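Local coordinates for protein putative glucarate dehydratase (Pseudomonas fluorescens, PDB 4IT1) that probably catalyses the magnesium-dependent dehydration of D-glucarate to 5-dehydro-4-deoxy-D-glucarate, as a member of the mandelate racemase/muconate lactonizing enzyme family, at residues A[312-317]-A[326-331]; A[298-303]-A[335-340]. All blocks are in the same frame, centred on the assembly; numbering follows the deposited sequence.

Contact 1. Residues A[312-317]-A[326-331]; sequences VLADHH and QTLAKM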
ATOM      1  N   VAL A 312     -13.736  -8.676   0.191  1.00 40.64           N
ATOM      2  CA  VAL A 312     -12.710  -9.216   1.064  1.00 47.35           C
ATOM      3  C   VAL A 312     -12.863  -8.653   2.474  1.00 50.78           C
ATOM      4  O   VAL A 312     -12.850  -7.435   2.672  1.00 48.69           O
ATOM      5  CB  VAL A 312     -11.289  -8.915   0.539  1.00 46.64           C
ATOM      6  CG1 VAL A 312     -10.242  -9.487   1.486  1.00 37.98           C
ATOM      7  CG2 VAL A 312     -11.106  -9.490  -0.860  1.00 41.70           C
ATOM      8  N   LEU A 313     -13.022  -9.547   3.446  1.00 43.84           N
ATOM      9  CA  LEU A 313     -12.969  -9.149   4.847  1.00 49.08           C
ATOM     10  C   LEU A 313     -11.531  -9.225   5.349  1.00 49.64           C
ATOM     11  O   LEU A 313     -11.023 -10.304   5.647  1.00 55.07           O
ATOM     12  CB  LEU A 313     -13.899 -10.012   5.705  1.00 47.64           C
ATOM     13  CG  LEU A 313     -15.343 -10.190   5.215  1.00 53.29           C
ATOM     14  CD1 LEU A 313     -16.124 -11.002   6.228  1.00 46.72           C
ATOM     15  CD2 LEU A 313     -16.050  -8.863   4.950  1.00 54.35           C
ATOM     16  N   ALA A 314     -10.874  -8.072   5.407  1.00 49.80           N
ATOM     17  CA  ALA A 314      -9.524  -7.964   5.946  1.00 49.74           C
ATOM     18  C   ALA A 314      -9.499  -8.178   7.463  1.00 49.16           C
ATOM     19  O   ALA A 314     -10.540  -8.137   8.125  1.00 52.90           O
ATOM     20  CB  ALA A 314      -8.920  -6.614   5.585  1.00 46.73           C
ATOM     21  N   ASP A 315      -8.301  -8.404   7.991  1.00 47.57           N
ATOM     22  CA  ASP A 315      -8.062  -8.706   9.405  1.00 45.51           C
ATOM     23  C   ASP A 315      -6.581  -8.456   9.596  1.00 49.20           C
ATOM     24  O   ASP A 315      -5.749  -9.197   9.063  1.00 51.05           O
ATOM     25  CB  ASP A 315      -8.404 -10.167   9.708  1.00 49.93           C
ATOM     26  CG  ASP A 315      -8.313 -10.513  11.190  1.00 52.58           C
ATOM     27  OD1 ASP A 315      -7.400 -10.015  11.884  1.00 50.31           O
ATOM     28  OD2 ASP A 315      -9.161 -11.312  11.654  1.00 50.21           O
ATOM     29  N   HIS A 316      -6.248  -7.392  10.326  1.00 42.44           N
ATOM     30  CA  HIS A 316      -4.871  -6.915  10.370  1.00 42.90           C
ATOM     31  C   HIS A 316      -3.947  -7.926  11.045  1.00 42.55           C
ATOM     32  O   HIS A 316      -2.727  -7.880  10.857  1.00 45.59           O
ATOM     33  CB  HIS A 316      -4.786  -5.556  11.073  1.00 46.80           C
ATOM     34  CG  HIS A 316      -5.000  -5.620  12.555  1.00 46.69           C
ATOM     35  ND1 HIS A 316      -6.256  -5.606  13.127  1.00 45.71           N
ATOM     36  CD2 HIS A 316      -4.119  -5.699  13.581  1.00 42.73           C
ATOM     37  CE1 HIS A 316      -6.138  -5.667  14.443  1.00 46.03           C
ATOM     38  NE2 HIS A 316      -4.851  -5.727  14.744  1.00 48.54           N
ATOM     39  N   HIS A 317      -4.541  -8.825  11.827  1.00 46.85           N
ATOM     40  CA  HIS A 317      -3.780  -9.797  12.600  1.00 53.92           C
ATOM     41  C   HIS A 317      -3.013 -10.749  11.709  1.00 52.47           C
ATOM     42  O   HIS A 317      -1.844 -11.036  11.971  1.00 55.48           O
ATOM     43  CB  HIS A 317      -4.694 -10.592  13.516  1.00 47.18           C
ATOM     44  CG  HIS A 317      -5.395  -9.758  14.537  1.00 59.22           C
ATOM     45  ND1 HIS A 317      -6.761  -9.580  14.539  1.00 57.92           N
ATOM     46  CD2 HIS A 317      -4.922  -9.058  15.595  1.00 49.93           C
ATOM     47  CE1 HIS A 317      -7.100  -8.810  15.556  1.00 61.48           C
ATOM     48  NE2 HIS A 317      -6.002  -8.479  16.211  1.00 63.83           N
ATOM     49  N   GLN A 326      -3.863  -1.569   4.532  1.00 48.38           N
ATOM     50  CA  GLN A 326      -4.141  -0.408   3.691  1.00 54.69           C
ATOM     51  C   GLN A 326      -3.820  -0.752   2.244  1.00 51.19           C
ATOM     52  O   GLN A 326      -4.598  -0.450   1.330  1.00 52.16           O
ATOM     53  CB  GLN A 326      -3.306   0.801   4.125  1.00 52.03           C
ATOM     54  CG  GLN A 326      -3.601   1.322   5.518  1.00 58.57           C
ATOM     55  CD  GLN A 326      -2.881   2.624   5.799  1.00 61.46           C
ATOM     56  OE1 GLN A 326      -3.322   3.694   5.380  1.00 63.36           O
ATOM     57  NE2 GLN A 326      -1.766   2.539   6.506  1.00 56.42           N
ATOM     58  N   THR A 327      -2.671  -1.394   2.046  1.00 47.95           N
ATOM     59  CA  THR A 327      -2.313  -1.941   0.740  1.00 46.89           C
ATOM     60  C   THR A 327      -3.434  -2.825   0.220  1.00 47.09           C
ATOM     61  O   THR A 327      -3.883  -2.641  -0.910  1.00 46.03           O
ATOM     62  CB  THR A 327      -1.000  -2.726   0.789  1.00 44.15           C
ATOM     63  OG1 THR A 327       0.011  -1.887   1.342  1.00 43.04           O
ATOM     64  CG2 THR A 327      -0.574  -3.136  -0.617  1.00 51.48           C
ATOM     65  N   LEU A 328      -3.905  -3.756   1.050  1.00 40.81           N
ATOM     66  CA  LEU A 328      -5.021  -4.594   0.642  1.00 39.50           C
ATOM     67  C   LEU A 328      -6.246  -3.762   0.238  1.00 40.29           C
ATOM     68  O   LEU A 328      -6.847  -4.021  -0.807  1.00 43.51           O
ATOM     69  CB  LEU A 328      -5.400  -5.637   1.709  1.00 33.90           C
ATOM     70  CG  LEU A 328      -6.635  -6.489   1.351  1.00 38.56           C
ATOM     71  CD1 LEU A 328      -6.462  -7.325   0.072  1.00 32.73           C
ATOM     72  CD2 LEU A 328      -7.057  -7.358   2.518  1.00 39.18           C
ATOM     73  N   ALA A 329      -6.627  -2.782   1.062  1.00 45.77           N
ATOM     74  CA  ALA A 329      -7.814  -1.962   0.764  1.00 44.95           C
ATOM     75  C   ALA A 329      -7.682  -1.291  -0.607  1.00 37.31           C
ATOM     76  O   ALA A 329      -8.620  -1.291  -1.406  1.00 41.23           O
ATOM     77  CB  ALA A 329      -8.055  -0.929   1.856  1.00 43.20           C
ATOM     78  N   LYS A 330      -6.498  -0.748  -0.868  1.00 34.82           N
ATOM     79  CA  LYS A 330      -6.177  -0.102  -2.131  1.00 38.51           C
ATOM     80  C   LYS A 330      -6.259  -1.082  -3.299  1.00 47.82           C
ATOM     81  O   LYS A 330      -6.709  -0.725  -4.399  1.00 49.16           O
ATOM     82  CB  LYS A 330      -4.781   0.522  -2.047  1.00 42.63           C
ATOM     83  CG  LYS A 330      -4.325   1.284  -3.281  1.00 49.21           C
ATOM     84  CD  LYS A 330      -5.225   2.478  -3.556  1.00 54.44           C
ATOM     85  CE  LYS A 330      -4.731   3.252  -4.763  1.00 62.85           C
ATOM     86  NZ  LYS A 330      -5.726   4.267  -5.195  1.00 72.13           N
ATOM     87  N   MET A 331      -5.827  -2.318  -3.052  1.00 47.19           N
ATOM     88  CA  MET A 331      -5.851  -3.362  -4.074  1.00 42.71           C
ATOM     89  C   MET A 331      -7.273  -3.781  -4.398  1.00 39.01           C
ATOM     90  O   MET A 331      -7.604  -3.986  -5.561  1.00 39.05           O
ATOM     91  CB  MET A 331      -5.018  -4.576  -3.654  1.00 45.92           C
ATOM     92  CG  MET A 331      -3.517  -4.354  -3.754  1.00 43.91           C
ATOM     93  SD  MET A 331      -2.537  -5.847  -3.456  1.00 57.82           S
ATOM     94  CE  MET A 331      -2.690  -6.718  -5.008  1.00 50.46           C
TER
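In a beta-alpha unit of the C-terminal barrel domain, V312 and A314 of strand 311-314 pack against L328 of helix 322-334. One leucine methyl does all the touching. CD2 of L328 lies 3.7 Å from CB of A314 and 4.0 Å from CG1 of V312, so it spans two residues that point to the same side of the strand. The L328 side chain leaves its helix with CG trans to the backbone N (chi1 176°), which carries CD2 to the strand. All three residues are buried, and no hydrogen bond joins the two segments. F300 of helix 297-306 also packs on L328.

D315 is the N-cap of the short helix that follows. The backbone N of H317 is 3.1 Å from OD1 of D315 and meets it on the anti side. ND1 of H317 is 2.8 Å from the same OD1, at the syn lone pair, and OD1 sits 24° out of the imidazole plane. OD2 of D315 bonds to H342, the predicted proton acceptor. This pairing probably positions H342, as the His-Asp dyad does in mandelate racemase relatives. The arrangement is typical of a beta/alpha barrel: helix packing outside the strand, with residues of the probable active site at the C-terminal ends of the strands.

Contact 2. Residues A[298-303]-A[335-340]; sequences DEFRRS and FGLGVS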
ATOM      1  N   ASP A 298      -1.204 -13.744  -2.319  1.00 44.55           N
ATOM      2  CA  ASP A 298      -1.200 -14.728  -3.404  1.00 44.99           C
ATOM      3  C   ASP A 298      -2.606 -15.233  -3.684  1.00 37.17           C
ATOM      4  O   ASP A 298      -3.002 -15.376  -4.836  1.00 39.38           O
ATOM      5  CB  ASP A 298      -0.268 -15.897  -3.073  1.00 49.06           C
ATOM      6  CG  ASP A 298       1.156 -15.451  -2.826  1.00 51.34           C
ATOM      7  OD1 ASP A 298       1.714 -14.717  -3.672  1.00 62.39           O
ATOM      8  OD2 ASP A 298       1.721 -15.831  -1.781  1.00 71.76           O
ATOM      9  N   GLU A 299      -3.362 -15.484  -2.624  1.00 38.01           N
ATOM     10  CA  GLU A 299      -4.766 -15.866  -2.755  1.00 42.80           C
ATOM     11  C   GLU A 299      -5.585 -14.769  -3.447  1.00 42.03           C
ATOM     12  O   GLU A 299      -6.488 -15.071  -4.241  1.00 40.69           O
ATOM     13  CB  GLU A 299      -5.348 -16.229  -1.386  1.00 42.45           C
ATOM     14  CG  GLU A 299      -4.734 -17.498  -0.793  1.00 47.61           C
ATOM     15  CD  GLU A 299      -5.235 -17.822   0.611  1.00 58.10           C
ATOM     16  OE1 GLU A 299      -4.709 -18.778   1.226  1.00 57.38           O
ATOM     17  OE2 GLU A 299      -6.148 -17.125   1.113  1.00 55.39           O
ATOM     18  N   PHE A 300      -5.251 -13.507  -3.157  1.00 42.05           N
ATOM     19  CA  PHE A 300      -5.913 -12.357  -3.780  1.00 40.54           C
ATOM     20  C   PHE A 300      -5.741 -12.423  -5.302  1.00 42.05           C
ATOM     21  O   PHE A 300      -6.721 -12.307  -6.036  1.00 43.01           O
ATOM     22  CB  PHE A 300      -5.367 -11.038  -3.213  1.00 38.51           C
ATOM     23  CG  PHE A 300      -5.968  -9.791  -3.835  1.00 44.35           C
ATOM     24  CD1 PHE A 300      -5.489  -9.289  -5.050  1.00 40.50           C
ATOM     25  CD2 PHE A 300      -6.993  -9.098  -3.191  1.00 43.16           C
ATOM     26  CE1 PHE A 300      -6.037  -8.148  -5.615  1.00 42.15           C
ATOM     27  CE2 PHE A 300      -7.542  -7.950  -3.748  1.00 40.00           C
ATOM     28  CZ  PHE A 300      -7.064  -7.474  -4.960  1.00 43.17           C
ATOM     29  N   ARG A 301      -4.499 -12.634  -5.750  1.00 38.34           N
ATOM     30  CA  ARG A 301      -4.148 -12.772  -7.168  1.00 38.47           C
ATOM     31  C   ARG A 301      -4.928 -13.897  -7.845  1.00 39.51           C
ATOM     32  O   ARG A 301      -5.451 -13.728  -8.950  1.00 40.78           O
ATOM     33  CB  ARG A 301      -2.623 -13.010  -7.322  1.00 40.35           C
ATOM     34  CG  ARG A 301      -2.112 -13.185  -8.758  1.00 43.00           C
ATOM     35  CD  ARG A 301      -0.618 -13.510  -8.855  1.00 39.23           C
ATOM     36  NE  ARG A 301      -0.319 -14.824  -8.272  1.00 57.76           N
ATOM     37  CZ  ARG A 301       0.283 -15.036  -7.096  1.00 62.95           C
ATOM     38  NH1 ARG A 301       0.696 -14.021  -6.338  1.00 65.52           N
ATOM     39  NH2 ARG A 301       0.482 -16.278  -6.672  1.00 59.18           N
ATOM     40  N   ARG A 302      -4.986 -15.053  -7.194  1.00 38.80           N
ATOM     41  CA  ARG A 302      -5.684 -16.201  -7.767  1.00 42.42           C
ATOM     42  C   ARG A 302      -7.198 -15.960  -7.769  1.00 40.91           C
ATOM     43  O   ARG A 302      -7.894 -16.397  -8.681  1.00 37.84           O
ATOM     44  CB  ARG A 302      -5.317 -17.505  -7.040  1.00 40.48           C
ATOM     45  CG  ARG A 302      -3.853 -17.923  -7.220  1.00 45.60           C
ATOM     46  CD  ARG A 302      -3.583 -19.368  -6.796  1.00 44.94           C
ATOM     47  NE  ARG A 302      -3.670 -19.578  -5.348  1.00 44.77           N
ATOM     48  CZ  ARG A 302      -2.673 -19.403  -4.473  1.00 45.96           C
ATOM     49  NH1 ARG A 302      -1.466 -19.006  -4.869  1.00 46.89           N
ATOM     50  NH2 ARG A 302      -2.888 -19.637  -3.186  1.00 36.35           N
ATOM     51  N   SER A 303      -7.703 -15.248  -6.766  1.00 39.37           N
ATOM     52  CA  SER A 303      -9.139 -14.942  -6.716  1.00 42.90           C
ATOM     53  C   SER A 303      -9.530 -14.021  -7.854  1.00 43.35           C
ATOM     54  O   SER A 303     -10.542 -14.230  -8.516  1.00 40.29           O
ATOM     55  CB  SER A 303      -9.530 -14.288  -5.395  1.00 47.91           C
ATOM     56  OG  SER A 303     -10.935 -14.151  -5.322  1.00 52.11           O
ATOM     57  N   PHE A 335      -9.268  -3.514  -8.009  1.00 42.29           N
ATOM     58  CA  PHE A 335      -9.855  -4.660  -8.692  1.00 40.49           C
ATOM     59  C   PHE A 335     -11.356  -4.728  -8.500  1.00 41.23           C
ATOM     60  O   PHE A 335     -11.982  -5.721  -8.838  1.00 47.93           O
ATOM     61  CB  PHE A 335      -9.157  -5.962  -8.268  1.00 39.37           C
ATOM     62  CG  PHE A 335      -7.760  -6.089  -8.810  1.00 37.44           C
ATOM     63  CD1 PHE A 335      -6.670  -5.579  -8.101  1.00 38.05           C
ATOM     64  CD2 PHE A 335      -7.530  -6.695 -10.046  1.00 39.01           C
ATOM     65  CE1 PHE A 335      -5.379  -5.681  -8.611  1.00 36.90           C
ATOM     66  CE2 PHE A 335      -6.243  -6.796 -10.566  1.00 38.44           C
ATOM     67  CZ  PHE A 335      -5.167  -6.291  -9.844  1.00 42.66           C
ATOM     68  N   GLY A 336     -11.930  -3.649  -7.976  1.00 43.57           N
ATOM     69  CA  GLY A 336     -13.376  -3.519  -7.885  1.00 42.12           C
ATOM     70  C   GLY A 336     -14.011  -4.411  -6.841  1.00 39.79           C
ATOM     71  O   GLY A 336     -15.133  -4.864  -7.019  1.00 39.89           O
ATOM     72  N   LEU A 337     -13.301  -4.652  -5.744  1.00 40.39           N
ATOM     73  CA  LEU A 337     -13.821  -5.511  -4.678  1.00 45.00           C
ATOM     74  C   LEU A 337     -14.187  -4.659  -3.474  1.00 41.83           C
ATOM     75  O   LEU A 337     -13.500  -3.680  -3.175  1.00 43.09           O
ATOM     76  CB  LEU A 337     -12.775  -6.562  -4.264  1.00 46.49           C
ATOM     77  CG  LEU A 337     -12.109  -7.440  -5.335  1.00 51.52           C
ATOM     78  CD1 LEU A 337     -11.093  -8.373  -4.692  1.00 47.24           C
ATOM     79  CD2 LEU A 337     -13.118  -8.239  -6.160  1.00 51.08           C
ATOM     80  N   GLY A 338     -15.260  -5.027  -2.780  1.00 40.81           N
ATOM     81  CA  GLY A 338     -15.602  -4.380  -1.512  1.00 48.56           C
ATOM     82  C   GLY A 338     -14.619  -4.783  -0.420  1.00 52.27           C
ATOM     83  O   GLY A 338     -14.075  -5.887  -0.455  1.00 49.18           O
ATOM     84  N   VAL A 339     -14.369  -3.884   0.533  1.00 50.70           N
ATOM     85  CA  VAL A 339     -13.543  -4.206   1.700  1.00 52.88           C
ATOM     86  C   VAL A 339     -14.272  -3.893   2.993  1.00 57.88           C
ATOM     87  O   VAL A 339     -15.038  -2.931   3.070  1.00 55.88           O
ATOM     88  CB  VAL A 339     -12.231  -3.409   1.779  1.00 53.57           C
ATOM     89  CG1 VAL A 339     -11.088  -4.338   2.167  1.00 55.42           C
ATOM     90  CG2 VAL A 339     -11.944  -2.681   0.483  1.00 51.98           C
ATOM     91  N   SER A 340     -14.004  -4.712   4.006  1.00 54.48           N
ATOM     92  CA  SER A 340     -14.438  -4.467   5.368  1.00 51.52           C
ATOM     93  C   SER A 340     -13.409  -5.121   6.278  1.00 53.99           C
ATOM     94  O   SER A 340     -12.565  -5.883   5.817  1.00 54.06           O
ATOM     95  CB  SER A 340     -15.829  -5.046   5.600  1.00 57.16           C
ATOM     96  OG  SER A 340     -16.332  -4.669   6.867  1.00 60.31           O
TER
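The F300 ring turns its edge toward the face of F335, an offset edge-to-face aromatic pair. The ring planes stand at 79° and the centroids are 5.5 Å apart. CD1 of F335 lies near the plane of the F300 ring, 3.6 Å from CE1 of F300. The other contact of F300 is with L337, whose CD1 reaches within 3.7 Å of CE2 of F300 at an oblique angle to the ring. CZ of F300 thus sits between the two partners. A first torsion of 178° swings the F300 ring opposite the backbone N and extends it from helix 297-306 to the turn before strand 338-341. L328, M331 and C332 of helix 322-334 also pack against it.

Replacing F300 with an alanine is likely to leave the face of F335 without its edge partner and open a gap beside CD1 of L337.

NH1 of R301 gives OD1 of D298 a nearly straight hydrogen bond, 2.9 Å from NH1 to OD1, as part of a salt bridge. It also bonds to the backbone O of T334 of the second subunit. F335 meets F335 of that subunit with nearly parallel rings. Across the two segments the contact is van der Waals packing plus the weak edge-to-face attraction of the F300 and F335 rings, with no polar bond to fix it.

In the fold
Contacts 1 and 2 have centres about 9 Å apart and lie in the C-terminal barrel domain. Along the chain the order is helix 297-306, strand 311-314, helix 322-334, strand 338-341, so contact 1 is nested inside the loop closed by contact 2. The two strands are parallel neighbours in one sheet. The backbone N of V312 is 2.9 Å from O of G338, and N of A314 is 2.8 Å from O of S340, both probable hydrogen bonds. Helix 322-334 carries one side of contact 1 and packs on F300 of contact 2. Both contacts touch the second subunit, through M331 and through R301 and F335. This region thus links the subunit interface with the probable active site.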